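Local coordinates for protein pectate lyase 47 (Bacillus sp. TS-47, PDB 1VBL) that probably cleaves pectate by calcium-dependent beta-elimination, as a secreted, thermostable pectate lyase of polysaccharide lyase family 1, at residues A[113-118]-A[172-177]; A[184-189]-A[224-229]; A[201-206]-A[243-248]; A[274-279]-A[296-301]. All coordinates share one frame; numbering follows the deposited sequence.

How the contacts relate
Contacts 3 and 4 each join strands of neighbouring coils of the parallel beta-helix expected of a family 1 pectate lyase; their centres lie about 10 Å apart, and strands 239-251 and 272-280 are hydrogen-bonded neighbours. Contacts 1 and 2, centres about 11 Å apart, meet through the antiparallel pair 174-176 and 184-186, in the excursion between strands 164-166 and 192-195. Contact 1 ties that excursion to helix 110-126, and contact 2 joins it to the loop 224-229, which supplies the calcium ligand Asp229. Contact 1 closes before contact 2 opens, segments of contacts 2 and 3 alternate, and contact 4 follows. About 23 Å between the centres of contacts 2 and 3 separates calcium site and asparagine-rich turns.

Contact 1 of 4, residues A[113-118]-A[172-177]; sequences EARVRS and FPEWDP
Helix 110-126 packs here against the start of the excursion that leads into strand 174-176, and Arg115 carries most of the contact. Its CG stands anti to the backbone N (chi1 -178°), and the chain then bends at chi3, which brings the guanidinium alongside the backbone of residues 172-174. Arg115 NH1 donates to Phe172 O over 2.9 Å, a bent bond with an N-H...O angle of 135°. Glu174 CB lies over one face of the guanidinium, 3.5 Å from Arg115 NH2. Glu174 OE1 lies 4.0 Å from Arg115 NH2 and well out of the guanidinium plane, so no N-H points at it: a long salt bridge of charges alone, with a water joining the same two atoms. The stronger charged partner of Arg115 is Glu112, while NH1 also bonds Gln119, so an arginine suits a place where several acceptors must be met from different directions.

One helical turn on, Ser118 CB sits over the centre of the Phe172 ring, 3.5 Å from the centroid, in a CH-pi contact that a small residue permits. Ser118 OG turns back to Ala114 O at 2.9 Å and also bonds the backbone N of Asp85, so the buried hydroxyl is satisfied. Phe88 meets the Phe172 ring edge-to-face, Tyr93 of helix 90-97 touches Arg115, and strand 184-186 pairs with strand 174-176 from Glu174 onward.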
# COMPACT_ATOMS: atom_id res chain seq x y z
N GLU A 113 6.98 22.96 -14.39
CA GLU A 113 5.57 23.14 -14.71
C GLU A 113 5.17 22.15 -15.80
O GLU A 113 4.07 21.59 -15.79
CB GLU A 113 5.33 24.58 -15.18
CG GLU A 113 5.34 25.59 -14.04
CD GLU A 113 5.62 27.00 -14.52
OE1 GLU A 113 5.33 27.31 -15.69
OE2 GLU A 113 6.14 27.81 -13.71
N ALA A 114 6.08 21.92 -16.74
CA ALA A 114 5.83 20.99 -17.84
C ALA A 114 5.80 19.56 -17.30
O ALA A 114 5.04 18.74 -17.79
CB ALA A 114 6.91 21.14 -18.90
N ARG A 115 6.63 19.28 -16.30
CA ARG A 115 6.65 17.94 -15.71
C ARG A 115 5.32 17.69 -15.01
O ARG A 115 4.75 16.60 -15.10
CB ARG A 115 7.79 17.81 -14.69
CG ARG A 115 7.89 16.41 -14.06
CD ARG A 115 8.73 16.41 -12.79
NE ARG A 115 8.11 17.18 -11.72
CZ ARG A 115 7.02 16.81 -11.05
NH1 ARG A 115 6.42 15.67 -11.34
NH2 ARG A 115 6.53 17.59 -10.10
N VAL A 116 4.83 18.71 -14.31
CA VAL A 116 3.57 18.61 -13.59
C VAL A 116 2.42 18.29 -14.53
O VAL A 116 1.56 17.46 -14.21
CB VAL A 116 3.25 19.92 -12.83
CG1 VAL A 116 1.83 19.86 -12.25
CG2 VAL A 116 4.25 20.13 -11.70
N ARG A 117 2.38 18.94 -15.69
CA ARG A 117 1.31 18.67 -16.64
C ARG A 117 1.43 17.26 -17.20
O ARG A 117 0.42 16.57 -17.38
CB ARG A 117 1.30 19.70 -17.78
CG ARG A 117 0.87 21.10 -17.34
CD ARG A 117 0.63 22.01 -18.55
NE ARG A 117 1.85 22.23 -19.33
CZ ARG A 117 2.73 23.19 -19.08
NH1 ARG A 117 2.53 24.05 -18.09
NH2 ARG A 117 3.81 23.30 -19.83
N SER A 118 2.65 16.83 -17.48
CA SER A 118 2.87 15.48 -18.01
C SER A 118 2.39 14.46 -16.98
O SER A 118 1.74 13.46 -17.32
CB SER A 118 4.36 15.26 -18.29
OG SER A 118 4.86 16.21 -19.21
N PHE A 172 6.98 10.53 -14.62
CA PHE A 172 7.48 11.88 -14.36
C PHE A 172 7.63 12.16 -12.87
O PHE A 172 6.96 13.04 -12.33
CB PHE A 172 6.54 12.89 -15.02
CG PHE A 172 6.29 12.59 -16.47
CD1 PHE A 172 7.24 12.91 -17.43
CD2 PHE A 172 5.13 11.93 -16.85
CE1 PHE A 172 7.04 12.56 -18.77
CE2 PHE A 172 4.92 11.58 -18.19
CZ PHE A 172 5.88 11.89 -19.15
N PRO A 173 8.52 11.42 -12.20
CA PRO A 173 8.76 11.59 -10.76
C PRO A 173 9.22 13.01 -10.47
O PRO A 173 9.90 13.63 -11.29
CB PRO A 173 9.86 10.58 -10.47
CG PRO A 173 9.70 9.55 -11.53
CD PRO A 173 9.41 10.39 -12.75
N GLU A 174 8.86 13.50 -9.30
CA GLU A 174 9.25 14.83 -8.87
C GLU A 174 10.60 14.76 -8.16
O GLU A 174 10.83 13.86 -7.36
CB GLU A 174 8.19 15.38 -7.91
CG GLU A 174 8.63 16.57 -7.09
CD GLU A 174 7.70 16.82 -5.92
OE1 GLU A 174 6.52 17.16 -6.16
OE2 GLU A 174 8.14 16.67 -4.76
N TRP A 175 11.49 15.69 -8.47
CA TRP A 175 12.78 15.72 -7.80
C TRP A 175 12.67 16.70 -6.64
O TRP A 175 12.23 17.83 -6.82
CB TRP A 175 13.90 16.17 -8.74
CG TRP A 175 15.17 16.53 -8.00
CD1 TRP A 175 15.74 17.77 -7.89
CD2 TRP A 175 16.01 15.64 -7.24
NE1 TRP A 175 16.87 17.71 -7.11
CE2 TRP A 175 17.06 16.42 -6.70
CE3 TRP A 175 15.97 14.27 -6.97
CZ2 TRP A 175 18.06 15.86 -5.90
CZ3 TRP A 175 16.97 13.72 -6.18
CH2 TRP A 175 18.00 14.51 -5.65
N ASP A 176 13.06 16.26 -5.45
CA ASP A 176 13.01 17.13 -4.27
C ASP A 176 14.42 17.16 -3.67
O ASP A 176 14.82 16.22 -3.00
CB ASP A 176 12.03 16.58 -3.23
CG ASP A 176 11.89 17.51 -2.04
OD1 ASP A 176 12.75 18.41 -1.87
OD2 ASP A 176 10.94 17.33 -1.25
N PRO A 177 15.17 18.24 -3.92
CA PRO A 177 16.53 18.35 -3.39
C PRO A 177 16.63 18.42 -1.87
O PRO A 177 17.71 18.23 -1.31
CB PRO A 177 17.06 19.61 -4.07
CG PRO A 177 15.83 20.44 -4.23
CD PRO A 177 14.81 19.43 -4.71
O HOH W 1 4.70 16.09 -8.49

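Contact 2 of 4, residues A[184-189]-A[224-229]. With CA (calcium ion), chain B.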
# COMPACT_ATOMS: atom_id res chain seq x y z
N GLU A 184 15.73 13.39 -2.93
CA GLU A 184 15.13 12.16 -3.42
C GLU A 184 14.10 12.40 -4.52
O GLU A 184 13.52 13.48 -4.62
CB GLU A 184 14.41 11.42 -2.28
CG GLU A 184 15.27 10.97 -1.10
CD GLU A 184 16.33 9.95 -1.48
OE1 GLU A 184 16.11 9.19 -2.44
OE2 GLU A 184 17.38 9.91 -0.81
N TRP A 185 13.91 11.38 -5.35
CA TRP A 185 12.90 11.43 -6.40
C TRP A 185 11.68 10.85 -5.70
O TRP A 185 11.81 9.95 -4.87
CB TRP A 185 13.27 10.52 -7.57
CG TRP A 185 14.38 11.02 -8.42
CD1 TRP A 185 15.70 10.69 -8.33
CD2 TRP A 185 14.27 11.94 -9.51
NE1 TRP A 185 16.43 11.35 -9.30
CE2 TRP A 185 15.57 12.13 -10.03
CE3 TRP A 185 13.20 12.64 -10.09
CZ2 TRP A 185 15.83 12.99 -11.11
CZ3 TRP A 185 13.46 13.49 -11.16
CH2 TRP A 185 14.77 13.65 -11.66
N ASN A 186 10.50 11.36 -6.01
CA ASN A 186 9.29 10.85 -5.39
C ASN A 186 8.18 10.74 -6.42
O ASN A 186 7.97 11.64 -7.24
CB ASN A 186 8.87 11.73 -4.22
CG ASN A 186 9.88 11.70 -3.08
OD1 ASN A 186 10.16 10.64 -2.51
ND2 ASN A 186 10.44 12.86 -2.75
N SER A 187 7.47 9.61 -6.37
CA SER A 187 6.38 9.35 -7.29
C SER A 187 5.03 9.44 -6.61
O SER A 187 4.93 9.44 -5.39
CB SER A 187 6.58 7.99 -7.95
OG SER A 187 7.69 8.05 -8.83
N GLU A 188 3.98 9.48 -7.43
CA GLU A 188 2.62 9.65 -6.95
C GLU A 188 1.69 8.44 -6.93
O GLU A 188 0.75 8.39 -6.15
CB GLU A 188 1.96 10.75 -7.78
CG GLU A 188 0.45 10.86 -7.66
CD GLU A 188 0.01 11.93 -6.68
OE1 GLU A 188 -1.21 12.06 -6.46
OE2 GLU A 188 0.88 12.64 -6.14
N TYR A 189 1.96 7.45 -7.78
CA TYR A 189 1.05 6.32 -7.90
C TYR A 189 1.23 5.09 -7.03
O TYR A 189 2.33 4.55 -6.90
CB TYR A 189 1.00 5.90 -9.38
CG TYR A 189 0.94 7.09 -10.32
CD1 TYR A 189 -0.06 8.06 -10.17
CD2 TYR A 189 1.91 7.28 -11.30
CE1 TYR A 189 -0.08 9.20 -10.98
CE2 TYR A 189 1.90 8.42 -12.12
CZ TYR A 189 0.90 9.38 -11.95
OH TYR A 189 0.90 10.52 -12.72
N PRO A 224 18.50 6.94 -6.41
CA PRO A 224 17.71 5.96 -7.14
C PRO A 224 16.48 6.62 -7.76
O PRO A 224 15.81 7.43 -7.12
CB PRO A 224 17.35 4.93 -6.06
CG PRO A 224 17.38 5.74 -4.79
CD PRO A 224 18.59 6.61 -4.98
N PHE A 225 16.21 6.29 -9.02
CA PHE A 225 15.08 6.86 -9.74
C PHE A 225 13.80 6.15 -9.28
O PHE A 225 13.33 5.22 -9.93
CB PHE A 225 15.29 6.70 -11.24
CG PHE A 225 14.45 7.62 -12.08
CD1 PHE A 225 14.42 8.99 -11.81
CD2 PHE A 225 13.72 7.13 -13.15
CE1 PHE A 225 13.65 9.85 -12.59
CE2 PHE A 225 12.95 7.98 -13.94
CZ PHE A 225 12.92 9.35 -13.66
N GLN A 226 13.26 6.62 -8.16
CA GLN A 226 12.06 6.04 -7.56
C GLN A 226 10.77 6.38 -8.30
O GLN A 226 10.13 7.40 -8.04
CB GLN A 226 11.99 6.46 -6.09
CG GLN A 226 13.20 5.99 -5.30
CD GLN A 226 13.23 6.47 -3.86
OE1 GLN A 226 14.11 6.08 -3.09
NE2 GLN A 226 12.28 7.33 -3.48
N GLN A 227 10.40 5.50 -9.23
CA GLN A 227 9.19 5.68 -10.02
C GLN A 227 7.98 5.02 -9.39
O GLN A 227 6.86 5.12 -9.91
CB GLN A 227 9.42 5.14 -11.43
CG GLN A 227 10.41 5.97 -12.25
CD GLN A 227 10.54 5.46 -13.67
OE1 GLN A 227 11.31 4.54 -13.95
NE2 GLN A 227 9.78 6.05 -14.57
N HIS A 228 8.19 4.32 -8.28
CA HIS A 228 7.10 3.66 -7.57
C HIS A 228 6.79 4.47 -6.32
O HIS A 228 7.60 5.28 -5.87
CB HIS A 228 7.49 2.26 -7.10
CG HIS A 228 7.77 1.29 -8.20
ND1 HIS A 228 9.03 0.80 -8.46
CD2 HIS A 228 6.94 0.69 -9.09
CE1 HIS A 228 8.97 -0.06 -9.46
NE2 HIS A 228 7.72 -0.14 -9.86
N ASP A 229 5.61 4.25 -5.76
CA ASP A 229 5.28 4.90 -4.51
C ASP A 229 4.74 3.80 -3.60
O ASP A 229 5.41 2.79 -3.41
CB ASP A 229 4.28 6.03 -4.68
CG ASP A 229 4.28 6.97 -3.48
OD1 ASP A 229 5.37 7.26 -2.95
OD2 ASP A 229 3.20 7.43 -3.07
CA CA B . 0.91 7.23 -1.89
O HOH W 2 15.26 8.96 -4.98
O HOH W 3 16.38 6.62 -1.65
O HOH W 4 7.77 7.67 -4.35
O HOH W 5 2.94 10.03 -3.52
O HOH W 6 4.29 5.64 -8.75
O HOH W 7 3.97 2.41 -7.38
O HOH W 8 0.89 8.57 -3.87
O HOH W 9 -1.17 8.15 -0.59
O HOH W 10 2.25 8.94 -0.64
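Trp185 offers one face of its indole to Phe225, whose CD1-CE1 edge points into it: a T-shaped pair with centroids 5.0 Å apart and planes at 81°. Phe225, the centre of an inverse gamma turn, reaches the indole with CG anti to its backbone N (chi1 -161°). The indole NE1 bonds Tyr220 O, so a polar bond and packing both fix the tryptophan. An alanine here would probably leave the Phe225 edge without the face it packs on and Tyr220 O without its indole donor.

Ser187 OG donates to Gln226 O in the carbonyl plane, on a lone pair, at 2.6 Å. A short hydroxyl suits this close approach of two backbones. Water also bridges the two segments: one molecule accepts from Ser187 N and donates to His228 O and Asp229 OD1. Asp229 OD2 binds the calcium ion at 2.6 Å, with Asp190 and Asp233 completing the protein ligands and three waters bound.

Ser187 O lies over the face of the Asp229 carboxylate, 3.2 Å from Asp229 CG, with no hydrogen bond between these acceptors. Three aspartates gathered round one ion would repel one another without it, so the calcium charge probably stabilises this cluster.

Contact 3 of 4, residues A[201-206]-A[243-248]; sequences WIDHNT and ISYNVF
This is a buried pairing of two parallel strands, 200-208 and 239-251, on neighbouring coils of the fold, each interrupted by a short turn at the same level. Ile202 and Ile243 pair in register with their side chains on one face; Asp203 and Ser244 pair on the other. Ser244 OG occupies the crowded position between its backbone N and carbonyl carbon (chi1 56°), where it accepts from Trp201 NE1 at 3.0 Å and donates to Asp203 OD1 at 2.7 Å, on the anti lone pair. A hydroxyl suits the place because it can do both. Asp203 OD2 takes His204 ND1 at 2.7 Å and also forms a salt bridge to Arg161, so both carboxylate oxygens are engaged.

The stacked asparagines at the turns are the asparagine ladder known from parallel beta-helices of pectate lyases. Asn246 OD1 accepts from Asn205 N at 2.9 Å and from Asn205 ND2 at 3.3 Å, the two donors coming from opposite faces of its plane, while the two amides lie side by side with planes only 7° apart. Asn246 ND2 bonds Ile202 O at 2.9 Å from above the carbonyl plane. The ladder runs on in both directions, through Asn205 ND2 to Ile160 O and from Asn277 ND2 to Ile243 O.

Beside it, Tyr245 CB lies over the His204 ring, 3.5 Å from its centroid. The Tyr245 ring, nearly parallel to the imidazole, is slid aside and stacks with His276.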
# COMPACT_ATOMS: atom_id res chain seq x y z
N TRP A 201 -12.18 -3.42 2.43
CA TRP A 201 -11.56 -4.71 2.69
C TRP A 201 -10.67 -5.07 1.51
O TRP A 201 -11.14 -5.21 0.39
CB TRP A 201 -12.64 -5.78 2.87
CG TRP A 201 -12.12 -7.15 3.23
CD1 TRP A 201 -11.00 -7.44 3.96
CD2 TRP A 201 -12.74 -8.40 2.93
NE1 TRP A 201 -10.90 -8.80 4.14
CE2 TRP A 201 -11.95 -9.41 3.52
CE3 TRP A 201 -13.90 -8.77 2.22
CZ2 TRP A 201 -12.28 -10.77 3.42
CZ3 TRP A 201 -14.22 -10.12 2.13
CH2 TRP A 201 -13.42 -11.10 2.73
N ILE A 202 -9.37 -5.18 1.78
CA ILE A 202 -8.37 -5.53 0.77
C ILE A 202 -7.92 -6.92 1.17
O ILE A 202 -7.20 -7.08 2.15
CB ILE A 202 -7.18 -4.56 0.82
CG1 ILE A 202 -7.68 -3.12 0.67
CG2 ILE A 202 -6.16 -4.93 -0.25
CD1 ILE A 202 -8.51 -2.87 -0.58
N ASP A 203 -8.31 -7.93 0.40
CA ASP A 203 -8.01 -9.31 0.78
C ASP A 203 -7.54 -10.22 -0.35
O ASP A 203 -8.03 -10.15 -1.48
CB ASP A 203 -9.29 -9.88 1.42
CG ASP A 203 -9.17 -11.35 1.78
OD1 ASP A 203 -8.68 -11.65 2.88
OD2 ASP A 203 -9.58 -12.19 0.95
N HIS A 204 -6.58 -11.09 -0.04
CA HIS A 204 -6.03 -12.04 -1.00
C HIS A 204 -5.56 -11.44 -2.32
O HIS A 204 -5.90 -11.94 -3.40
CB HIS A 204 -7.02 -13.18 -1.27
CG HIS A 204 -7.02 -14.25 -0.22
ND1 HIS A 204 -7.88 -14.24 0.86
CD2 HIS A 204 -6.24 -15.35 -0.08
CE1 HIS A 204 -7.63 -15.29 1.62
NE2 HIS A 204 -6.65 -15.99 1.07
N ASN A 205 -4.79 -10.37 -2.24
CA ASN A 205 -4.24 -9.74 -3.42
C ASN A 205 -2.73 -9.91 -3.30
O ASN A 205 -2.22 -10.26 -2.24
CB ASN A 205 -4.58 -8.25 -3.46
CG ASN A 205 -6.07 -8.00 -3.56
OD1 ASN A 205 -6.70 -8.30 -4.58
ND2 ASN A 205 -6.65 -7.44 -2.50
N THR A 206 -2.03 -9.68 -4.40
CA THR A 206 -0.58 -9.77 -4.39
C THR A 206 -0.07 -8.45 -4.93
O THR A 206 -0.58 -7.94 -5.94
CB THR A 206 -0.08 -10.95 -5.25
OG1 THR A 206 -0.43 -12.18 -4.62
CG2 THR A 206 1.43 -10.88 -5.42
N ILE A 243 -7.01 -5.25 6.07
CA ILE A 243 -6.03 -5.68 5.07
C ILE A 243 -5.63 -7.09 5.48
O ILE A 243 -4.89 -7.28 6.46
CB ILE A 243 -4.80 -4.75 5.09
CG1 ILE A 243 -5.24 -3.33 4.74
CG2 ILE A 243 -3.74 -5.26 4.13
CD1 ILE A 243 -4.13 -2.30 4.88
N SER A 244 -6.11 -8.09 4.74
CA SER A 244 -5.84 -9.47 5.11
C SER A 244 -5.42 -10.42 4.01
O SER A 244 -5.85 -10.30 2.86
CB SER A 244 -7.07 -10.04 5.80
OG SER A 244 -8.21 -9.92 4.96
N TYR A 245 -4.58 -11.38 4.38
CA TYR A 245 -4.12 -12.40 3.45
C TYR A 245 -3.59 -11.90 2.11
O TYR A 245 -3.84 -12.50 1.07
CB TYR A 245 -5.25 -13.40 3.21
CG TYR A 245 -5.51 -14.29 4.41
CD1 TYR A 245 -4.72 -15.41 4.65
CD2 TYR A 245 -6.54 -14.00 5.31
CE1 TYR A 245 -4.95 -16.23 5.75
CE2 TYR A 245 -6.77 -14.82 6.42
CZ TYR A 245 -5.97 -15.93 6.63
OH TYR A 245 -6.18 -16.74 7.72
N ASN A 246 -2.85 -10.80 2.15
CA ASN A 246 -2.25 -10.23 0.94
C ASN A 246 -0.76 -10.53 0.94
O ASN A 246 -0.17 -10.79 1.99
CB ASN A 246 -2.42 -8.71 0.90
CG ASN A 246 -3.87 -8.28 0.86
OD1 ASN A 246 -4.54 -8.43 -0.16
ND2 ASN A 246 -4.36 -7.75 1.97
N VAL A 247 -0.17 -10.49 -0.24
CA VAL A 247 1.26 -10.68 -0.36
C VAL A 247 1.82 -9.33 -0.80
O VAL A 247 1.28 -8.71 -1.72
CB VAL A 247 1.63 -11.73 -1.45
CG1 VAL A 247 3.13 -11.68 -1.72
CG2 VAL A 247 1.25 -13.13 -0.98
N PHE A 248 2.86 -8.87 -0.12
CA PHE A 248 3.52 -7.61 -0.47
C PHE A 248 4.97 -8.02 -0.66
O PHE A 248 5.64 -8.41 0.29
CB PHE A 248 3.42 -6.59 0.67
CG PHE A 248 2.01 -6.20 1.01
CD1 PHE A 248 1.31 -6.87 2.00
CD2 PHE A 248 1.39 -5.16 0.33
CE1 PHE A 248 -0.01 -6.51 2.31
CE2 PHE A 248 0.08 -4.79 0.63
CZ PHE A 248 -0.62 -5.47 1.62

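Contact 4 of 4, residues A[274-279]-A[296-301]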
# COMPACT_ATOMS: atom_id res chain seq x y z
N LEU A 274 -4.48 -5.30 10.05
CA LEU A 274 -3.67 -5.98 9.05
C LEU A 274 -3.32 -7.34 9.62
O LEU A 274 -2.63 -7.43 10.64
CB LEU A 274 -2.38 -5.22 8.74
CG LEU A 274 -2.51 -3.77 8.29
CD1 LEU A 274 -2.53 -2.86 9.50
CD2 LEU A 274 -1.33 -3.41 7.38
N HIS A 275 -3.79 -8.40 8.98
CA HIS A 275 -3.48 -9.72 9.48
C HIS A 275 -3.27 -10.75 8.38
O HIS A 275 -3.83 -10.65 7.28
CB HIS A 275 -4.57 -10.18 10.48
CG HIS A 275 -5.91 -10.47 9.86
ND1 HIS A 275 -6.22 -11.68 9.29
CD2 HIS A 275 -7.03 -9.71 9.79
CE1 HIS A 275 -7.48 -11.66 8.88
NE2 HIS A 275 -7.99 -10.48 9.17
N HIS A 276 -2.42 -11.73 8.69
CA HIS A 276 -2.09 -12.81 7.78
C HIS A 276 -1.53 -12.36 6.44
O HIS A 276 -1.73 -13.03 5.42
CB HIS A 276 -3.30 -13.71 7.57
CG HIS A 276 -3.72 -14.45 8.80
ND1 HIS A 276 -4.65 -13.95 9.68
CD2 HIS A 276 -3.29 -15.62 9.33
CE1 HIS A 276 -4.79 -14.78 10.70
NE2 HIS A 276 -3.97 -15.80 10.51
N ASN A 277 -0.83 -11.24 6.44
CA ASN A 277 -0.23 -10.75 5.21
C ASN A 277 1.18 -11.29 5.14
O ASN A 277 1.82 -11.54 6.17
CB ASN A 277 -0.22 -9.21 5.19
CG ASN A 277 -1.62 -8.63 5.15
OD1 ASN A 277 -2.34 -8.78 4.16
ND2 ASN A 277 -2.01 -7.97 6.23
N TYR A 278 1.65 -11.49 3.92
CA TYR A 278 2.98 -12.02 3.68
C TYR A 278 3.86 -10.90 3.13
O TYR A 278 3.69 -10.48 1.98
CB TYR A 278 2.86 -13.16 2.66
CG TYR A 278 4.08 -14.04 2.44
CD1 TYR A 278 3.98 -15.16 1.62
CD2 TYR A 278 5.32 -13.74 3.02
CE1 TYR A 278 5.08 -15.98 1.39
CE2 TYR A 278 6.44 -14.56 2.78
CZ TYR A 278 6.30 -15.68 1.96
OH TYR A 278 7.37 -16.51 1.71
N TYR A 279 4.78 -10.39 3.95
CA TYR A 279 5.69 -9.34 3.52
C TYR A 279 7.01 -10.04 3.20
O TYR A 279 7.65 -10.61 4.08
CB TYR A 279 5.92 -8.31 4.63
CG TYR A 279 4.67 -7.56 5.03
CD1 TYR A 279 3.82 -8.06 6.01
CD2 TYR A 279 4.33 -6.35 4.41
CE1 TYR A 279 2.65 -7.39 6.36
CE2 TYR A 279 3.16 -5.68 4.75
CZ TYR A 279 2.33 -6.20 5.73
OH TYR A 279 1.18 -5.54 6.09
N ILE A 296 -2.21 -5.19 14.32
CA ILE A 296 -1.30 -5.93 13.46
C ILE A 296 -1.09 -7.32 14.04
O ILE A 296 -0.43 -7.46 15.07
CB ILE A 296 0.07 -5.21 13.39
CG1 ILE A 296 -0.13 -3.77 12.91
CG2 ILE A 296 1.03 -5.98 12.50
CD1 ILE A 296 1.15 -2.96 12.87
N TYR A 297 -1.63 -8.35 13.39
CA TYR A 297 -1.45 -9.69 13.93
C TYR A 297 -1.32 -10.81 12.90
O TYR A 297 -1.83 -10.71 11.79
CB TYR A 297 -2.59 -10.01 14.92
CG TYR A 297 -3.93 -10.34 14.30
CD1 TYR A 297 -4.27 -11.67 13.99
CD2 TYR A 297 -4.89 -9.35 14.07
CE1 TYR A 297 -5.52 -11.99 13.47
CE2 TYR A 297 -6.15 -9.67 13.55
CZ TYR A 297 -6.46 -10.99 13.25
OH TYR A 297 -7.70 -11.30 12.74
N ASN A 298 -0.62 -11.87 13.30
CA ASN A 298 -0.43 -13.03 12.44
C ASN A 298 0.16 -12.72 11.07
O ASN A 298 -0.19 -13.38 10.09
CB ASN A 298 -1.75 -13.77 12.28
CG ASN A 298 -2.16 -14.54 13.52
OD1 ASN A 298 -3.30 -15.01 13.62
ND2 ASN A 298 -1.24 -14.69 14.47
N ASN A 299 1.03 -11.72 10.99
CA ASN A 299 1.65 -11.40 9.71
C ASN A 299 3.00 -12.09 9.68
O ASN A 299 3.61 -12.31 10.72
CB ASN A 299 1.82 -9.89 9.56
CG ASN A 299 0.50 -9.17 9.46
OD1 ASN A 299 -0.21 -9.28 8.46
ND2 ASN A 299 0.15 -8.43 10.51
N TYR A 300 3.44 -12.44 8.48
CA TYR A 300 4.73 -13.10 8.30
C TYR A 300 5.63 -12.17 7.47
O TYR A 300 5.26 -11.77 6.36
CB TYR A 300 4.54 -14.44 7.58
CG TYR A 300 5.83 -15.17 7.28
CD1 TYR A 300 6.79 -15.37 8.28
CD2 TYR A 300 6.10 -15.65 6.00
CE1 TYR A 300 7.98 -16.04 8.01
CE2 TYR A 300 7.29 -16.32 5.72
CZ TYR A 300 8.23 -16.51 6.72
OH TYR A 300 9.41 -17.15 6.44
N TYR A 301 6.78 -11.82 8.04
CA TYR A 301 7.74 -10.92 7.38
C TYR A 301 8.98 -11.75 7.09
O TYR A 301 9.57 -12.34 8.00
CB TYR A 301 8.10 -9.75 8.29
CG TYR A 301 6.91 -8.98 8.83
CD1 TYR A 301 6.14 -9.49 9.88
CD2 TYR A 301 6.55 -7.75 8.29
CE1 TYR A 301 5.04 -8.79 10.38
CE2 TYR A 301 5.44 -7.04 8.78
CZ TYR A 301 4.70 -7.57 9.82
OH TYR A 301 3.60 -6.90 10.31
O HOH W 11 1.72 -5.49 8.90
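Asn299 OD1 is gripped by two N-H groups of Asn277, the backbone N at 2.9 Å and the side-chain ND2 at 3.2 Å. Asn299 ND2 donates to Leu274 O at 3.0 Å from above the carbonyl plane, while Tyr297 N meets the same oxygen. A short carboxamide suits this turn, since it offers an acceptor and a donor at once to the preceding coil; a leucine in place of Asn299 would probably leave Asn277 N without its acceptor and take a donor from Leu274 O. Asn277 continues the asparagine ladder through its bonds to Asn246 N and Ile243 O.

Aromatic side chains line up in register on either side of the turn, their rings slid or oblique rather than stacked. His275 and Tyr297 both put CG between backbone N and carbonyl carbon (chi1 69° and 76°), which sets His275 CB over the Tyr297 ring centre and Tyr297 OH over the imidazole. Asn298 CB covers a face of His276. His276 ND1 and His275 ND1 are hydrogen-bonded, either being a possible donor, and His275 NE2 bonds Asp12. On the opposite sheet face from Tyr278 and Tyr300, Tyr279 and Tyr301 have planes 6° apart but slid, with Tyr279 CD1 3.4 Å from Tyr301 CE2; a water joins their hydroxyls, and Tyr301 OH also bonds Trp315 NE1.

Strands 239-251 and 322-332 flank the pair, and helix 402-409 packs on His276, Tyr278 and Asn298.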